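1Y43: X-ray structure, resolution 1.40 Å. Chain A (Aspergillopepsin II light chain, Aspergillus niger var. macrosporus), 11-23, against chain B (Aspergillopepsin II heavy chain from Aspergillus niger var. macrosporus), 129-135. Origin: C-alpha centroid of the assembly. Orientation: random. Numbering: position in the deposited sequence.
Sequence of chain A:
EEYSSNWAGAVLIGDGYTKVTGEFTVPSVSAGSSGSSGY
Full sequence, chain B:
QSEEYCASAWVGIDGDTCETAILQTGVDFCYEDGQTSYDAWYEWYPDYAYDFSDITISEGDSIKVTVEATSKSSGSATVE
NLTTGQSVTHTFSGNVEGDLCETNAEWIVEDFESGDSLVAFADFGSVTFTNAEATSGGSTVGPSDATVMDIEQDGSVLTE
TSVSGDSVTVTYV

Chain A, residues 11-23: VLIGDGYTKVTGE
Chain B (129-135) FTNAEAT

Antiparallel pairing of the light-chain strand 17-23 with heavy-chain residues 129-135 of aspergillopepsin II; the axes of strands 17-23 and 132-135 approach to 4.7 Å, their N-to-C directions 170° apart, and 613 Å² is buried in all. Thr B135 has the most area covered by the other stretch, followed by Glu A23 and Ala B134. In its extended backbone (phi/psi -114/127) Thr B135 O accepts from Thr A18 N (2.9 Å) and Thr B135 N donates to Lys A19 O (2.8 Å); the same Thr B135 O lies 3.3 Å from Tyr A17 CA, at the edge of the tyrosine ring. Its m side chain shares a face with all-trans Lys A19 (-156/136), Thr B135 OG1 standing 3.9 Å from Lys A19 CB.

Val A20 (-139/133, t) pairs with Ala B134 (-122/146), CA to CA 4.3 Å, without hydrogen bonds, on the opposite, buried face. The small methyl Ala B134 CB fits among Leu A12 CD1 (3.9 Å; m, t), Tyr A17 CD1 (4.2 Å; chi1 m) and Val A20 CG2 (4.5 Å).

Next, Thr A21 (-142/157, t) and Glu B133 (-137/142; m, t, chi3 4°) bond both ways: Thr A21 N to Glu B133 O 2.9 Å, Glu B133 N to Thr A21 O 3.2 Å. One water accepts from Lys A19 NZ (2.8 Å) and donates to Glu B133 OE1 (3.2 Å), linking the opposite charges.

Beyond Thr A21 the register shifts by one, a bulge at the corner where Asn B131 adopts 51/42. Gly A22 (-164/158) passes here; a CB on it would lie a tight 3.3 Å from Phe B129 CD2. Glu A23 (-128/134; t, t, chi3 -35°) then pairs with Thr B130 (-109/167, p): Glu A23 N to Thr B130 O 2.9 Å, Thr B130 N to Glu A23 O 2.7 Å. The extended side chain of Glu A23 brings OE1 within 3.4 Å of ND2 of Asn B131 (chi1 m, chi2 -56°), a weak hydrogen bond. A second water donates to Asn B131 O (2.9 Å) and bonds Thr A21 OG1 (3.1 Å), bridging the bulge.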

# COMPACT_ATOMS: atom_id res chain seq x y z
N VAL A 11 -10.72 -0.49 -0.27
CA VAL A 11 -10.64 -1.95 -0.27
C VAL A 11 -11.82 -2.57 -1.04
O VAL A 11 -12.98 -2.28 -0.73
CB VAL A 11 -10.65 -2.53 1.18
CG1 VAL A 11 -10.39 -4.04 1.15
CG2 VAL A 11 -9.62 -1.82 2.07
N LEU A 12 -11.51 -3.36 -2.07
CA LEU A 12 -12.54 -4.06 -2.83
C LEU A 12 -12.73 -5.41 -2.15
O LEU A 12 -11.75 -6.07 -1.78
CB LEU A 12 -12.11 -4.31 -4.27
CG LEU A 12 -12.18 -3.14 -5.26
CD1 LEU A 12 -11.54 -3.58 -6.56
CD2 LEU A 12 -13.63 -2.71 -5.49
N ILE A 13 -13.98 -5.79 -1.92
CA ILE A 13 -14.29 -7.09 -1.33
C ILE A 13 -15.05 -7.90 -2.39
O ILE A 13 -16.09 -7.46 -2.90
CB ILE A 13 -15.13 -6.94 -0.05
CG1 ILE A 13 -14.41 -6.05 0.96
CG2 ILE A 13 -15.39 -8.33 0.57
CD1 ILE A 13 -15.25 -5.73 2.21
N GLY A 14 -14.50 -9.05 -2.75
CA GLY A 14 -15.13 -9.89 -3.75
C GLY A 14 -14.42 -11.23 -3.82
O GLY A 14 -14.07 -11.80 -2.80
N ASP A 15 -14.16 -11.70 -5.03
CA ASP A 15 -13.52 -13.00 -5.22
C ASP A 15 -12.64 -13.02 -6.46
O ASP A 15 -12.89 -12.27 -7.41
CB ASP A 15 -14.57 -14.10 -5.38
CG ASP A 15 -15.27 -14.44 -4.09
OD1 ASP A 15 -14.63 -15.14 -3.26
OD2 ASP A 15 -16.44 -14.02 -3.92
N GLY A 16 -11.62 -13.86 -6.43
CA GLY A 16 -10.74 -14.04 -7.57
C GLY A 16 -9.72 -12.98 -7.93
O GLY A 16 -9.21 -13.01 -9.06
N TYR A 17 -9.39 -12.08 -7.02
CA TYR A 17 -8.40 -11.04 -7.33
C TYR A 17 -7.02 -11.66 -7.49
O TYR A 17 -6.51 -12.30 -6.56
CB TYR A 17 -8.36 -9.98 -6.23
CG TYR A 17 -9.66 -9.23 -6.07
CD1 TYR A 17 -10.19 -8.49 -7.13
CD2 TYR A 17 -10.38 -9.31 -4.88
CE1 TYR A 17 -11.43 -7.84 -7.00
CE2 TYR A 17 -11.61 -8.66 -4.75
CZ TYR A 17 -12.13 -7.94 -5.81
OH TYR A 17 -13.36 -7.34 -5.65
N THR A 18 -6.41 -11.47 -8.66
CA THR A 18 -5.07 -12.00 -8.90
C THR A 18 -4.03 -10.93 -9.26
O THR A 18 -2.85 -11.24 -9.42
CB THR A 18 -5.07 -13.07 -10.02
OG1 THR A 18 -5.53 -12.47 -11.24
CG2 THR A 18 -5.99 -14.24 -9.64
N LYS A 19 -4.46 -9.68 -9.38
CA LYS A 19 -3.54 -8.59 -9.70
C LYS A 19 -4.11 -7.27 -9.21
O LYS A 19 -5.32 -7.05 -9.30
CB LYS A 19 -3.29 -8.51 -11.21
CG LYS A 19 -2.39 -7.36 -11.64
CD LYS A 19 -2.26 -7.29 -13.14
CE LYS A 19 -1.94 -5.88 -13.57
NZ LYS A 19 -2.11 -5.72 -15.03
N VAL A 20 -3.26 -6.45 -8.59
CA VAL A 20 -3.68 -5.13 -8.13
C VAL A 20 -2.52 -4.20 -8.47
O VAL A 20 -1.36 -4.53 -8.22
CB VAL A 20 -3.93 -5.05 -6.61
CG1 VAL A 20 -4.47 -3.67 -6.25
CG2 VAL A 20 -4.90 -6.13 -6.18
N THR A 21 -2.83 -3.06 -9.06
CA THR A 21 -1.80 -2.12 -9.43
C THR A 21 -2.26 -0.68 -9.19
O THR A 21 -3.46 -0.40 -9.10
CB THR A 21 -1.36 -2.32 -10.91
OG1 THR A 21 -0.27 -1.46 -11.22
CG2 THR A 21 -2.52 -2.04 -11.88
N GLY A 22 -1.30 0.22 -9.03
CA GLY A 22 -1.60 1.63 -8.83
C GLY A 22 -0.35 2.44 -9.08
O GLY A 22 0.77 1.93 -8.96
N GLU A 23 -0.53 3.72 -9.38
CA GLU A 23 0.59 4.61 -9.64
C GLU A 23 0.44 5.85 -8.75
O GLU A 23 -0.66 6.36 -8.61
CB GLU A 23 0.57 5.01 -11.12
CG GLU A 23 1.71 5.89 -11.59
CD GLU A 23 1.63 6.21 -13.08
OE1 GLU A 23 1.19 5.33 -13.88
OE2 GLU A 23 2.00 7.35 -13.45
N PHE B 129 -3.50 7.55 -5.85
CA PHE B 129 -3.18 6.38 -6.65
C PHE B 129 -3.98 6.56 -7.95
O PHE B 129 -5.20 6.73 -7.89
CB PHE B 129 -3.69 5.10 -6.00
CG PHE B 129 -2.96 4.70 -4.74
CD1 PHE B 129 -3.40 5.13 -3.49
CD2 PHE B 129 -1.88 3.83 -4.81
CE1 PHE B 129 -2.77 4.68 -2.31
CE2 PHE B 129 -1.25 3.38 -3.64
CZ PHE B 129 -1.70 3.80 -2.40
N THR B 130 -3.31 6.61 -9.09
CA THR B 130 -4.00 6.72 -10.36
C THR B 130 -3.83 5.38 -11.04
O THR B 130 -3.00 4.56 -10.62
CB THR B 130 -3.43 7.83 -11.25
OG1 THR B 130 -2.03 7.59 -11.48
CG2 THR B 130 -3.64 9.20 -10.61
N ASN B 131 -4.60 5.15 -12.10
CA ASN B 131 -4.56 3.89 -12.83
C ASN B 131 -4.71 2.75 -11.80
O ASN B 131 -3.99 1.75 -11.82
CB ASN B 131 -3.26 3.77 -13.62
CG ASN B 131 -3.16 4.79 -14.75
OD1 ASN B 131 -4.04 4.87 -15.61
ND2 ASN B 131 -2.11 5.59 -14.74
N ALA B 132 -5.63 2.97 -10.85
CA ALA B 132 -5.93 2.03 -9.78
C ALA B 132 -6.84 0.95 -10.33
O ALA B 132 -8.04 1.18 -10.51
CB ALA B 132 -6.59 2.76 -8.63
N GLU B 133 -6.28 -0.22 -10.58
CA GLU B 133 -7.01 -1.33 -11.17
C GLU B 133 -6.72 -2.67 -10.52
O GLU B 133 -5.57 -2.94 -10.14
CB GLU B 133 -6.65 -1.44 -12.67
CG GLU B 133 -7.00 -0.20 -13.49
CD GLU B 133 -6.56 -0.27 -14.94
OE1 GLU B 133 -6.03 -1.32 -15.37
OE2 GLU B 133 -6.76 0.72 -15.68
N ALA B 134 -7.76 -3.49 -10.39
CA ALA B 134 -7.64 -4.84 -9.83
C ALA B 134 -8.17 -5.79 -10.91
O ALA B 134 -9.09 -5.44 -11.65
CB ALA B 134 -8.48 -4.97 -8.56
N THR B 135 -7.60 -6.99 -11.00
CA THR B 135 -8.04 -7.96 -11.99
C THR B 135 -8.65 -9.15 -11.26
O THR B 135 -8.03 -9.72 -10.37
CB THR B 135 -6.88 -8.42 -12.87
OG1 THR B 135 -6.27 -7.27 -13.46
CG2 THR B 135 -7.36 -9.36 -13.97
O HOH W 1 -4.33 -4.01 -14.86
O HOH W 2 -1.14 1.32 -12.31